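Long-range contact in TSC1 N-terminal domain (Chaetomium thermophilum, PDB 7A0M), which probably binds phosphoinositide lipids of the lysosomal membrane, helping bring the TSC complex there to restrain mTORC1 signalling: residues K71-R83 with L113-S127. Sequence-based numbering, arbitrary orientation.
Sequences KYAAFVAVLRQLR and LARSFMDFTLEILSS
Arg80 reaches from helix 71-81 across helix 113-125, its side chain seated among Ser116, Asp119, Phe120 and Glu123 as a knob in a hole. Its CB lies 3.6 Å from OE1 of Glu123, and its CG presses on the Phe120 ring at CD1 (3.4 Å). CD then lies over CB of Phe120 and the backbone O of Ser116. A bend at chi3 (52°) swings the guanidinium crosswise to the neighbouring helix and up to the Glu123 carboxylate, which it grips side-on. NE of Arg80 donates to OE1 of Glu123 at 3.2 Å, and NH2 of Arg80 to OE2 of Glu123 at 2.7 Å with a nearly straight N-H...O angle of 162°. Both oxygens lie close to the guanidinium plane, yet the carboxylate is turned 47° against it. CB of Asp119 sits over one face, toward its rim, while OG of Ser116 lies at the edge beside NH1, without a hydrogen bond. Replacing Arg80 by an alanine would probably leave the Glu123 carboxylate without its charged mate and open a gap beside CD1 of Phe120.

Toward the helix starts the packing is mainly apolar. Val76 drops into a hole formed by Leu113, Ser116, Phe117 and Phe120, its CG1 3.4 Å from OG of Ser116, and CD1 of Leu113 rests on CA of Ala73 (3.8 Å). At the other end CD of Arg83 touches CE1 of Phe120 (3.7 Å), and its NH1 makes a weak hydrogen bond to OG of Ser127. Trp95 and Leu99 of helix 89-105 pack against Leu79, so this intervening helix backs the nearly parallel pair. The chemistry thus divides: mostly hydrocarbon joins the inner sides of the helices, and a bidentate salt bridge ties their partly exposed flank.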
# COMPACT_ATOMS: atom_id res chain seq x y z
N LYS B 71 37.81 28.78 44.57
CA LYS B 71 36.84 29.71 45.13
C LYS B 71 35.81 30.14 44.11
O LYS B 71 34.85 30.82 44.47
CB LYS B 71 37.57 30.93 45.71
CG LYS B 71 38.49 30.58 46.87
CD LYS B 71 39.17 31.81 47.44
CE LYS B 71 40.68 31.72 47.32
NZ LYS B 71 41.21 30.43 47.83
N TYR B 72 35.99 29.77 42.83
CA TYR B 72 34.96 30.02 41.84
C TYR B 72 33.69 29.27 42.22
O TYR B 72 32.59 29.83 42.24
CB TYR B 72 35.41 29.59 40.45
CG TYR B 72 36.40 30.49 39.74
CD1 TYR B 72 36.80 31.71 40.27
CD2 TYR B 72 36.94 30.11 38.52
CE1 TYR B 72 37.70 32.51 39.60
CE2 TYR B 72 37.84 30.90 37.85
CZ TYR B 72 38.22 32.10 38.39
OH TYR B 72 39.11 32.89 37.71
N ALA B 73 33.84 27.98 42.52
CA ALA B 73 32.70 27.16 42.91
C ALA B 73 32.06 27.69 44.18
O ALA B 73 30.83 27.70 44.30
CB ALA B 73 33.14 25.70 43.09
N ALA B 74 32.88 28.12 45.14
CA ALA B 74 32.35 28.76 46.34
C ALA B 74 31.67 30.08 46.00
O ALA B 74 30.59 30.38 46.53
CB ALA B 74 33.46 28.97 47.36
N PHE B 75 32.28 30.88 45.12
CA PHE B 75 31.71 32.17 44.75
C PHE B 75 30.37 32.00 44.04
O PHE B 75 29.45 32.80 44.23
CB PHE B 75 32.68 32.95 43.87
CG PHE B 75 32.21 34.32 43.50
CD1 PHE B 75 32.32 35.37 44.40
CD2 PHE B 75 31.67 34.57 42.25
CE1 PHE B 75 31.88 36.64 44.07
CE2 PHE B 75 31.24 35.84 41.91
CZ PHE B 75 31.34 36.87 42.82
N VAL B 76 30.24 30.96 43.21
CA VAL B 76 28.97 30.73 42.52
C VAL B 76 27.88 30.37 43.52
O VAL B 76 26.74 30.82 43.39
CB VAL B 76 29.14 29.64 41.44
CG1 VAL B 76 27.79 29.29 40.83
CG2 VAL B 76 30.10 30.10 40.36
N ALA B 77 28.23 29.59 44.54
CA ALA B 77 27.25 29.25 45.58
C ALA B 77 26.76 30.50 46.29
O ALA B 77 25.57 30.62 46.59
CB ALA B 77 27.87 28.27 46.58
N VAL B 78 27.67 31.43 46.58
CA VAL B 78 27.26 32.70 47.18
C VAL B 78 26.40 33.50 46.22
O VAL B 78 25.40 34.11 46.62
CB VAL B 78 28.50 33.50 47.61
CG1 VAL B 78 28.09 34.73 48.37
CG2 VAL B 78 29.42 32.64 48.44
N LEU B 79 26.78 33.52 44.94
CA LEU B 79 26.03 34.29 43.95
C LEU B 79 24.63 33.72 43.74
O LEU B 79 23.70 34.47 43.45
CB LEU B 79 26.81 34.34 42.64
CG LEU B 79 26.38 35.39 41.62
CD1 LEU B 79 26.33 36.77 42.26
CD2 LEU B 79 27.36 35.37 40.47
N ARG B 80 24.47 32.40 43.88
CA ARG B 80 23.15 31.79 43.74
C ARG B 80 22.22 32.23 44.86
O ARG B 80 21.06 32.57 44.62
CB ARG B 80 23.28 30.27 43.70
CG ARG B 80 23.99 29.75 42.46
CD ARG B 80 24.26 28.25 42.52
NE ARG B 80 23.07 27.48 42.84
CZ ARG B 80 23.08 26.19 43.18
NH1 ARG B 80 24.23 25.54 43.25
NH2 ARG B 80 21.95 25.56 43.46
N GLN B 81 22.72 32.23 46.10
CA GLN B 81 21.87 32.58 47.23
C GLN B 81 21.53 34.07 47.25
O GLN B 81 20.44 34.45 47.68
CB GLN B 81 22.55 32.18 48.54
CG GLN B 81 22.90 30.71 48.65
CD GLN B 81 23.54 30.39 49.97
OE1 GLN B 81 23.30 31.08 50.96
NE2 GLN B 81 24.35 29.34 50.01
N LEU B 82 22.46 34.92 46.81
CA LEU B 82 22.24 36.36 46.81
C LEU B 82 21.58 36.86 45.53
O LEU B 82 21.37 38.07 45.39
CB LEU B 82 23.57 37.09 47.01
CG LEU B 82 24.11 37.15 48.44
CD1 LEU B 82 25.51 37.74 48.46
CD2 LEU B 82 23.18 37.96 49.33
N ARG B 83 21.26 35.96 44.61
CA ARG B 83 20.61 36.36 43.36
C ARG B 83 19.31 37.15 43.54
O ARG B 83 19.13 38.14 42.82
CB ARG B 83 20.35 35.11 42.51
CG ARG B 83 19.70 35.39 41.17
CD ARG B 83 19.46 34.10 40.42
NE ARG B 83 18.57 33.22 41.17
CZ ARG B 83 17.25 33.32 41.19
NH1 ARG B 83 16.64 34.28 40.50
NH2 ARG B 83 16.53 32.47 41.92
N LEU B 113 31.69 22.47 40.05
CA LEU B 113 31.65 23.79 39.44
C LEU B 113 30.73 23.80 38.22
O LEU B 113 29.93 24.72 38.04
CB LEU B 113 33.06 24.23 39.05
CG LEU B 113 33.21 25.57 38.32
CD1 LEU B 113 32.60 26.69 39.15
CD2 LEU B 113 34.67 25.85 38.02
N ALA B 114 30.83 22.77 37.38
CA ALA B 114 29.94 22.67 36.23
C ALA B 114 28.49 22.51 36.67
O ALA B 114 27.59 23.16 36.13
CB ALA B 114 30.36 21.50 35.34
N ARG B 115 28.25 21.64 37.66
CA ARG B 115 26.89 21.43 38.15
C ARG B 115 26.36 22.67 38.87
O ARG B 115 25.18 23.01 38.74
CB ARG B 115 26.85 20.21 39.07
CG ARG B 115 27.17 18.90 38.37
CD ARG B 115 27.12 17.73 39.35
NE ARG B 115 27.43 16.46 38.69
CZ ARG B 115 27.52 15.29 39.32
NH1 ARG B 115 27.33 15.22 40.63
NH2 ARG B 115 27.82 14.19 38.63
N SER B 116 27.22 23.34 39.65
CA SER B 116 26.78 24.54 40.36
C SER B 116 26.38 25.64 39.40
O SER B 116 25.38 26.33 39.62
CB SER B 116 27.88 25.02 41.31
OG SER B 116 27.46 26.16 42.03
N PHE B 117 27.15 25.83 38.32
CA PHE B 117 26.79 26.84 37.34
C PHE B 117 25.54 26.45 36.56
O PHE B 117 24.77 27.32 36.15
CB PHE B 117 27.96 27.08 36.38
CG PHE B 117 27.71 28.16 35.37
CD1 PHE B 117 27.82 29.50 35.74
CD2 PHE B 117 27.36 27.86 34.07
CE1 PHE B 117 27.59 30.50 34.81
CE2 PHE B 117 27.13 28.86 33.14
CZ PHE B 117 27.25 30.18 33.52
N MSE B 118 25.33 25.15 36.36
CA MSE B 118 24.14 24.67 35.68
C MSE B 118 22.91 24.89 36.55
O MSE B 118 21.87 25.35 36.06
CB MSE B 118 24.27 23.19 35.33
CG MSE B 118 23.13 22.67 34.47
SE MSE B 118 23.03 23.62 32.78
CE MSE B 118 21.12 23.47 32.46
N ASP B 119 23.03 24.58 37.84
CA ASP B 119 21.93 24.83 38.76
C ASP B 119 21.67 26.33 38.91
O ASP B 119 20.52 26.75 39.03
CB ASP B 119 22.23 24.20 40.12
CG ASP B 119 22.20 22.68 40.07
OD1 ASP B 119 21.35 22.13 39.34
OD2 ASP B 119 23.03 22.05 40.76
N PHE B 120 22.73 27.14 38.89
CA PHE B 120 22.55 28.59 38.85
C PHE B 120 21.78 29.00 37.61
O PHE B 120 20.89 29.85 37.67
CB PHE B 120 23.91 29.29 38.90
CG PHE B 120 23.82 30.79 38.87
CD1 PHE B 120 22.94 31.46 39.71
CD2 PHE B 120 24.62 31.53 38.02
CE1 PHE B 120 22.86 32.84 39.69
CE2 PHE B 120 24.54 32.91 37.99
CZ PHE B 120 23.66 33.57 38.83
N THR B 121 22.10 28.40 36.46
CA THR B 121 21.36 28.68 35.23
C THR B 121 19.90 28.25 35.36
O THR B 121 19.00 28.98 34.94
CB THR B 121 22.03 27.97 34.05
OG1 THR B 121 23.37 28.45 33.90
CG2 THR B 121 21.25 28.22 32.77
N LEU B 122 19.66 27.08 35.94
CA LEU B 122 18.29 26.59 36.09
C LEU B 122 17.49 27.47 37.05
O LEU B 122 16.29 27.69 36.84
CB LEU B 122 18.30 25.14 36.57
CG LEU B 122 18.86 24.12 35.58
CD1 LEU B 122 19.03 22.76 36.23
CD2 LEU B 122 17.96 24.02 34.35
N GLU B 123 18.13 27.97 38.11
CA GLU B 123 17.43 28.84 39.05
C GLU B 123 17.05 30.16 38.40
O GLU B 123 15.99 30.73 38.70
CB GLU B 123 18.31 29.09 40.28
CG GLU B 123 18.52 27.87 41.15
CD GLU B 123 19.69 28.04 42.11
OE1 GLU B 123 20.42 29.04 41.98
OE2 GLU B 123 19.88 27.17 42.98
N ILE B 124 17.89 30.68 37.50
CA ILE B 124 17.57 31.91 36.78
C ILE B 124 16.35 31.70 35.90
O ILE B 124 15.46 32.56 35.83
CB ILE B 124 18.79 32.37 35.96
CG1 ILE B 124 19.95 32.74 36.88
CG2 ILE B 124 18.42 33.54 35.06
CD1 ILE B 124 21.23 33.06 36.13
N LEU B 125 16.28 30.56 35.21
CA LEU B 125 15.21 30.33 34.25
C LEU B 125 13.87 30.08 34.93
O LEU B 125 12.82 30.32 34.31
CB LEU B 125 15.56 29.14 33.36
CG LEU B 125 16.76 29.30 32.42
CD1 LEU B 125 17.02 28.01 31.66
CD2 LEU B 125 16.50 30.44 31.47
N SER B 126 13.87 29.60 36.17
CA SER B 126 12.64 29.23 36.85
C SER B 126 12.11 30.30 37.81
O SER B 126 11.31 29.99 38.70
CB SER B 126 12.85 27.91 37.61
OG SER B 126 13.19 26.86 36.73
N SER B 127 12.56 31.55 37.67
CA SER B 127 12.10 32.64 38.53
C SER B 127 11.44 33.75 37.72
O SER B 127 12.12 34.42 36.93
CB SER B 127 13.25 33.21 39.36
OG SER B 127 14.16 33.92 38.55